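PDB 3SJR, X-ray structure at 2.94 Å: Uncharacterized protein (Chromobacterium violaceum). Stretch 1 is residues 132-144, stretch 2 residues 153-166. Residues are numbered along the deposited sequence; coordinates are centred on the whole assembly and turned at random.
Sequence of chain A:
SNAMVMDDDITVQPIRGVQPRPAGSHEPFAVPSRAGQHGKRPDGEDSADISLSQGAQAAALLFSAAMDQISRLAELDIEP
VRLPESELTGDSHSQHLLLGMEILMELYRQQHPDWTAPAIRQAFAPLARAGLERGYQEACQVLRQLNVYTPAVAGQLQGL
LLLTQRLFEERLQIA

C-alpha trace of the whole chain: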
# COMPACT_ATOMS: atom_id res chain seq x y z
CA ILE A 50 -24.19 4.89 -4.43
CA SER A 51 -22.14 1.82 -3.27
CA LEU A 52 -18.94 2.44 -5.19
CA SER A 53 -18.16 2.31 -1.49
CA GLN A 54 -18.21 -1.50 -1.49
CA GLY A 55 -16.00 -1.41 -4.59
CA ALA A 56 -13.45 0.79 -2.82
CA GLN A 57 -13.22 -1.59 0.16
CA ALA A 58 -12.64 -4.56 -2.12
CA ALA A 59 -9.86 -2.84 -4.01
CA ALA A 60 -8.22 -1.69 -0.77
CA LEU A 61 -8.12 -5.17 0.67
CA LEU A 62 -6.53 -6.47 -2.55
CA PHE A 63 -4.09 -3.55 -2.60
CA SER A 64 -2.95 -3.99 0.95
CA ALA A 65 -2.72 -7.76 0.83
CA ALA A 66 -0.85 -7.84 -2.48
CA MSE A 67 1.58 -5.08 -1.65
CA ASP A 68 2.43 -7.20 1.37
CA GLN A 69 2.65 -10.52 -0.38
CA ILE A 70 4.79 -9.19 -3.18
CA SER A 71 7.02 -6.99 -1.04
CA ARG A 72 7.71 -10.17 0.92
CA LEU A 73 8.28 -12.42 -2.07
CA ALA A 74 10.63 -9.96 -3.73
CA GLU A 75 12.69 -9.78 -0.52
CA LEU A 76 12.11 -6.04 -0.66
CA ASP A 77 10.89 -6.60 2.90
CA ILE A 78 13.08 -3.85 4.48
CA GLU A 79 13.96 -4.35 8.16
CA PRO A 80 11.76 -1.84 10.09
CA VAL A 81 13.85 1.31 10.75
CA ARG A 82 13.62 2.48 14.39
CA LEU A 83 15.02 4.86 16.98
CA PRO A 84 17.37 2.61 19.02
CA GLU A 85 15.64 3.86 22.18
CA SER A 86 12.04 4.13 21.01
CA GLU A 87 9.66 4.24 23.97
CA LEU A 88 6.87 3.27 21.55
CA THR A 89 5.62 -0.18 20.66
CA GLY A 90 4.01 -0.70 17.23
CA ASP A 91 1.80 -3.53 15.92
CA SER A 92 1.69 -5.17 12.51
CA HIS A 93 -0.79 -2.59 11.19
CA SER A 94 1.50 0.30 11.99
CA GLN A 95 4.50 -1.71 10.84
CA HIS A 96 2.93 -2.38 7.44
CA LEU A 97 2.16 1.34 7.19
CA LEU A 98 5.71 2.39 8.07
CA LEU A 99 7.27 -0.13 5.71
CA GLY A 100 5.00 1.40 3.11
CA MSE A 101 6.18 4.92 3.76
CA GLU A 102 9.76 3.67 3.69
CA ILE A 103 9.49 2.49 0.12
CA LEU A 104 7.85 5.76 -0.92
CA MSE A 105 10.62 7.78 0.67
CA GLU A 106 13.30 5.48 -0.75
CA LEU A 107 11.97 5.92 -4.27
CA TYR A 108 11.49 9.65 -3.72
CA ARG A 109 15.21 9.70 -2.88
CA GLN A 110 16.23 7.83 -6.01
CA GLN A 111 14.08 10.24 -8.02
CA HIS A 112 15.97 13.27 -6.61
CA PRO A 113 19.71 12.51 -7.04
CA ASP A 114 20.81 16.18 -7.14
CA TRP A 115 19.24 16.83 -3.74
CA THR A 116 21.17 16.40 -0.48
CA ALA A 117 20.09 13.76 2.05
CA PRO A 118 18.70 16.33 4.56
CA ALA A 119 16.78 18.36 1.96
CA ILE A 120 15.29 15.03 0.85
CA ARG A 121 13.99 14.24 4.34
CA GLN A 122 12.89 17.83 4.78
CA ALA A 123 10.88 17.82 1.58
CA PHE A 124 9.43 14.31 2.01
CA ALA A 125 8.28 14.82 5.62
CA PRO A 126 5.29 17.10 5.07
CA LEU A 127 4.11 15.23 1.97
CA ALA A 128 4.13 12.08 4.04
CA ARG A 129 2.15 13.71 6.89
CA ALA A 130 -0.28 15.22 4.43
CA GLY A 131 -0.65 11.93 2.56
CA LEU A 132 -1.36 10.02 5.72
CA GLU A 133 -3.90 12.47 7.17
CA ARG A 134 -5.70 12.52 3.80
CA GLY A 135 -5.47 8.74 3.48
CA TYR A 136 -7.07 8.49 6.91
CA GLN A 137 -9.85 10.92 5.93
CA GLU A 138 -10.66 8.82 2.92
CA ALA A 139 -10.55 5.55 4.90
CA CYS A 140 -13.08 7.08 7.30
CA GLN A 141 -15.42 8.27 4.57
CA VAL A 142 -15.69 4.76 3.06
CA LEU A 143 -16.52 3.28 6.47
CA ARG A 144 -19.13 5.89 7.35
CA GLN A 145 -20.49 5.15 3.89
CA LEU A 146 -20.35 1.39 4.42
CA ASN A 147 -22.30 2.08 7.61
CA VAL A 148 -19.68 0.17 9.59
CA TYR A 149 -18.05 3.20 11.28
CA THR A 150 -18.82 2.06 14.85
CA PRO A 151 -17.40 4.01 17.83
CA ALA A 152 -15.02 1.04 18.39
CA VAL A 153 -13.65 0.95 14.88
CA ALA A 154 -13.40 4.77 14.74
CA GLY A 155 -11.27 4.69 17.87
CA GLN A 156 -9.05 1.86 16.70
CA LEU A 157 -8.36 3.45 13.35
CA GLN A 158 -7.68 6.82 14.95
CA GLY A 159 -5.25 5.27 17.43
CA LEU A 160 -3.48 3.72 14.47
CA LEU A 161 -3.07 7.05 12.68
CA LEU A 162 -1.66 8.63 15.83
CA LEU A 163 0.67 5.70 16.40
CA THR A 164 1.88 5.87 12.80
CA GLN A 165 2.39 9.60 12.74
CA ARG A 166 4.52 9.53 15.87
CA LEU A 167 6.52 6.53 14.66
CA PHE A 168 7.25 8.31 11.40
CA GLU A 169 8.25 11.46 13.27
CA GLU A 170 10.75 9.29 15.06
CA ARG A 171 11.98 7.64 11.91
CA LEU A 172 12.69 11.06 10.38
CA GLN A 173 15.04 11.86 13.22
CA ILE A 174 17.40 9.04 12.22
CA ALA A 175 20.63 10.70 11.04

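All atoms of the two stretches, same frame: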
# COMPACT_ATOMS: atom_id res chain seq x y z
N LEU A 132 -0.82 10.91 4.74
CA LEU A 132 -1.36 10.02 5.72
C LEU A 132 -2.67 10.56 6.30
O LEU A 132 -3.63 9.81 6.48
CB LEU A 132 -0.32 9.80 6.80
CG LEU A 132 -0.60 8.78 7.89
CD1 LEU A 132 -1.05 7.45 7.30
CD2 LEU A 132 0.63 8.59 8.78
N GLU A 133 -2.71 11.86 6.58
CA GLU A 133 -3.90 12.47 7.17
C GLU A 133 -5.02 12.39 6.14
O GLU A 133 -6.16 12.04 6.48
CB GLU A 133 -3.61 13.90 7.65
CG GLU A 133 -4.82 14.75 8.12
CD GLU A 133 -5.39 14.38 9.51
OE1 GLU A 133 -4.60 14.19 10.48
OE2 GLU A 133 -6.64 14.31 9.64
N ARG A 134 -4.70 12.64 4.87
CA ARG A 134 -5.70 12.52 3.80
C ARG A 134 -6.16 11.08 3.62
O ARG A 134 -7.35 10.82 3.56
CB ARG A 134 -5.19 13.07 2.48
CG ARG A 134 -5.19 14.59 2.44
CD ARG A 134 -6.60 15.16 2.46
NE ARG A 134 -7.26 14.92 1.18
CZ ARG A 134 -8.46 14.35 1.04
NH1 ARG A 134 -9.15 13.98 2.12
NH2 ARG A 134 -8.98 14.19 -0.17
N GLY A 135 -5.19 10.16 3.57
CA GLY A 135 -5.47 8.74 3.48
C GLY A 135 -6.51 8.39 4.52
O GLY A 135 -7.60 7.91 4.18
N TYR A 136 -6.18 8.68 5.78
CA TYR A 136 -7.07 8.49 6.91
C TYR A 136 -8.48 9.04 6.63
O TYR A 136 -9.47 8.34 6.81
CB TYR A 136 -6.45 9.14 8.15
CG TYR A 136 -7.35 9.11 9.37
CD1 TYR A 136 -7.45 7.97 10.14
CD2 TYR A 136 -8.10 10.23 9.74
CE1 TYR A 136 -8.28 7.94 11.25
CE2 TYR A 136 -8.93 10.21 10.85
CZ TYR A 136 -9.01 9.06 11.60
OH TYR A 136 -9.82 8.98 12.69
N GLN A 137 -8.56 10.30 6.19
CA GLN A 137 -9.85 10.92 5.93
C GLN A 137 -10.69 10.16 4.92
O GLN A 137 -11.91 10.01 5.06
CB GLN A 137 -9.64 12.32 5.44
CG GLN A 137 -9.06 13.19 6.49
CD GLN A 137 -8.73 14.53 5.95
OE1 GLN A 137 -9.14 14.88 4.85
NE2 GLN A 137 -7.96 15.29 6.71
N GLU A 138 -10.01 9.64 3.91
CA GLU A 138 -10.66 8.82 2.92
C GLU A 138 -11.09 7.47 3.50
O GLU A 138 -12.22 7.05 3.27
CB GLU A 138 -9.76 8.65 1.70
CG GLU A 138 -9.48 9.96 1.00
CD GLU A 138 -9.46 9.81 -0.50
OE1 GLU A 138 -8.49 9.19 -1.02
OE2 GLU A 138 -10.41 10.31 -1.15
N ALA A 139 -10.21 6.82 4.25
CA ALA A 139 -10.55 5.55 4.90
C ALA A 139 -11.80 5.68 5.80
O ALA A 139 -12.61 4.76 5.90
CB ALA A 139 -9.38 5.01 5.68
N CYS A 140 -11.96 6.85 6.42
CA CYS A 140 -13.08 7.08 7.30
C CYS A 140 -14.35 7.26 6.49
O CYS A 140 -15.38 6.71 6.84
CB CYS A 140 -12.81 8.30 8.19
SG CYS A 140 -11.57 8.02 9.52
N GLN A 141 -14.26 8.00 5.40
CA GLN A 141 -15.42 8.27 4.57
C GLN A 141 -16.08 6.98 4.06
O GLN A 141 -17.28 6.77 4.24
CB GLN A 141 -15.06 9.22 3.42
CG GLN A 141 -16.26 9.91 2.74
CD GLN A 141 -17.39 10.34 3.70
OE1 GLN A 141 -17.15 10.69 4.86
NE2 GLN A 141 -18.63 10.31 3.20
N VAL A 142 -15.27 6.10 3.49
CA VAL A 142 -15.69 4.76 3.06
C VAL A 142 -16.45 3.98 4.13
O VAL A 142 -17.47 3.37 3.85
CB VAL A 142 -14.48 3.91 2.63
CG1 VAL A 142 -14.94 2.53 2.17
CG2 VAL A 142 -13.70 4.61 1.52
N LEU A 143 -15.93 4.01 5.36
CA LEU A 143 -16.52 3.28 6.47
C LEU A 143 -17.86 3.87 6.94
O LEU A 143 -18.84 3.13 7.16
CB LEU A 143 -15.53 3.20 7.63
CG LEU A 143 -14.36 2.25 7.40
CD1 LEU A 143 -13.41 2.27 8.58
CD2 LEU A 143 -14.83 0.82 7.11
N ARG A 144 -17.89 5.20 7.10
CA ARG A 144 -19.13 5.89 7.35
C ARG A 144 -20.11 5.46 6.27
O ARG A 144 -21.25 5.09 6.56
CB ARG A 144 -18.93 7.40 7.32
CG ARG A 144 -18.30 7.97 8.59
CD ARG A 144 -18.52 9.49 8.71
NE ARG A 144 -17.44 10.15 9.46
CZ ARG A 144 -16.33 10.65 8.91
NH1 ARG A 144 -16.13 10.58 7.59
NH2 ARG A 144 -15.40 11.22 9.68
N VAL A 153 -14.52 0.93 16.03
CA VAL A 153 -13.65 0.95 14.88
C VAL A 153 -13.07 2.35 14.63
O VAL A 153 -11.91 2.48 14.24
CB VAL A 153 -14.35 0.37 13.64
CG1 VAL A 153 -15.32 1.36 13.05
CG2 VAL A 153 -13.32 -0.04 12.59
N ALA A 154 -13.86 3.39 14.90
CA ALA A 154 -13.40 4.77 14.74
C ALA A 154 -12.20 5.01 15.63
O ALA A 154 -11.22 5.61 15.21
CB ALA A 154 -14.49 5.74 15.07
N GLY A 155 -12.30 4.51 16.86
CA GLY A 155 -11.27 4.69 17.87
C GLY A 155 -10.01 3.90 17.56
O GLY A 155 -8.90 4.37 17.82
N GLN A 156 -10.19 2.71 17.00
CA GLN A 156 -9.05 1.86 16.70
C GLN A 156 -8.27 2.42 15.53
O GLN A 156 -7.04 2.40 15.52
CB GLN A 156 -9.50 0.43 16.40
CG GLN A 156 -8.36 -0.58 16.25
CD GLN A 156 -8.81 -2.00 16.55
OE1 GLN A 156 -8.59 -2.91 15.74
NE2 GLN A 156 -9.44 -2.21 17.71
N LEU A 157 -8.99 2.93 14.54
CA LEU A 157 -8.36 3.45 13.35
C LEU A 157 -7.64 4.74 13.67
O LEU A 157 -6.51 4.95 13.26
CB LEU A 157 -9.41 3.66 12.27
CG LEU A 157 -8.99 4.47 11.06
CD1 LEU A 157 -7.83 3.79 10.37
CD2 LEU A 157 -10.16 4.65 10.09
N GLN A 158 -8.31 5.61 14.43
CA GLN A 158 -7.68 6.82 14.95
C GLN A 158 -6.37 6.52 15.68
O GLN A 158 -5.33 7.08 15.37
CB GLN A 158 -8.66 7.56 15.87
CG GLN A 158 -8.05 8.73 16.56
CD GLN A 158 -9.03 9.40 17.48
OE1 GLN A 158 -9.02 9.16 18.69
NE2 GLN A 158 -9.89 10.23 16.91
N GLY A 159 -6.43 5.62 16.65
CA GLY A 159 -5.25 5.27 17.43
C GLY A 159 -4.10 4.88 16.53
O GLY A 159 -2.94 5.20 16.81
N LEU A 160 -4.44 4.20 15.44
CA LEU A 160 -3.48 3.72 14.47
C LEU A 160 -2.81 4.87 13.73
O LEU A 160 -1.58 4.88 13.57
CB LEU A 160 -4.14 2.78 13.50
CG LEU A 160 -3.18 2.20 12.47
CD1 LEU A 160 -2.03 1.51 13.17
CD2 LEU A 160 -3.93 1.26 11.52
N LEU A 161 -3.60 5.83 13.27
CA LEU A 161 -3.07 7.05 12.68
C LEU A 161 -2.07 7.70 13.64
O LEU A 161 -0.91 7.96 13.28
CB LEU A 161 -4.20 8.02 12.38
CG LEU A 161 -3.89 9.43 11.86
CD1 LEU A 161 -3.34 9.36 10.45
CD2 LEU A 161 -5.13 10.27 11.89
N LEU A 162 -2.50 7.93 14.88
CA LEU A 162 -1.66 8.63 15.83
C LEU A 162 -0.38 7.88 16.08
O LEU A 162 0.70 8.49 16.12
CB LEU A 162 -2.42 8.93 17.12
CG LEU A 162 -3.55 9.96 17.01
CD1 LEU A 162 -3.76 10.68 18.31
CD2 LEU A 162 -3.30 11.00 15.94
N LEU A 163 -0.49 6.56 16.20
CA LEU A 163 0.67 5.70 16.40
C LEU A 163 1.64 5.82 15.24
O LEU A 163 2.85 5.96 15.43
CB LEU A 163 0.22 4.26 16.52
CG LEU A 163 1.26 3.20 16.82
CD1 LEU A 163 2.08 3.58 18.02
CD2 LEU A 163 0.56 1.88 17.09
N THR A 164 1.09 5.77 14.03
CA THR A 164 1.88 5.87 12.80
C THR A 164 2.54 7.21 12.60
O THR A 164 3.69 7.27 12.19
CB THR A 164 1.01 5.65 11.62
OG1 THR A 164 0.11 4.58 11.91
CG2 THR A 164 1.82 5.31 10.42
N GLN A 165 1.81 8.29 12.87
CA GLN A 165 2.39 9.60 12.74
C GLN A 165 3.62 9.70 13.64
O GLN A 165 4.72 10.03 13.19
CB GLN A 165 1.39 10.68 13.10
CG GLN A 165 0.09 10.57 12.40
CD GLN A 165 -0.64 11.91 12.29
OE1 GLN A 165 -1.05 12.31 11.19
NE2 GLN A 165 -0.79 12.60 13.42
N ARG A 166 3.44 9.37 14.92
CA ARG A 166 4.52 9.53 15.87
C ARG A 166 5.72 8.67 15.50
O ARG A 166 6.85 9.13 15.56
CB ARG A 166 4.03 9.24 17.30
CG ARG A 166 5.10 9.34 18.39
CD ARG A 166 5.67 10.74 18.58
NE ARG A 166 6.30 10.87 19.89
CZ ARG A 166 5.62 11.08 21.02
NH1 ARG A 166 4.29 11.17 20.95
NH2 ARG A 166 6.23 11.19 22.20

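Antiparallel helices often pack by setting one aromatic side chain against aliphatic residues one turn apart on the partner, and the pair of helices 132-144 and 153-166 illustrates the principle. Their axes run at 170° and approach to 11.0 Å, with Y136 and L161 nearly level: their CA atoms lie 7.2 Å apart. The CA-to-CB bond of Y136 points toward the second helix, and its ring, carried on a t rotamer, meets two leucines spaced four residues apart. L161 covers one face, its CD2 lying 3.6 Å from the ring centroid and only 12° off the normal, the geometry of a CH-pi contact. L157 meets the same ring obliquely, with its CG 3.5 Å from Y136 CE1.

From this centre the apolar contact extends along both helices. Because the chains run in opposite directions, later residues of the first helix meet earlier ones of the second. L157 CD2 thus lies 3.7 Å from C140 SG and 4.3 Å from L143 CD1, while A139 makes a looser approach. Toward the other end, L132 CG packs 3.8 Å from L161 CD1, and L132 CD2 reaches T164 CG2 at 3.9 Å. The methyl of T164 can serve this apolar surface while its hydroxyl turns back to its own helix, where OG1 donates a very short hydrogen bond of 2.4 Å to L160 O.

At the margin the contacts become polar in composition, yet no hydrogen bond crosses between the helices. Y136 OH lies 3.7 Å from Q158 CB, a van der Waals approach. E133 and Q165 both start sideways and bring their ends nearer, but E133 OE1 and Q165 OE1 remain 4.1 Å apart. The other carboxylate oxygen, E133 OE2, instead accepts a weak hydrogen bond from Q137 NE2 at 3.4 Å. Side-chain packing, rather than polar pairing, characterises this interface.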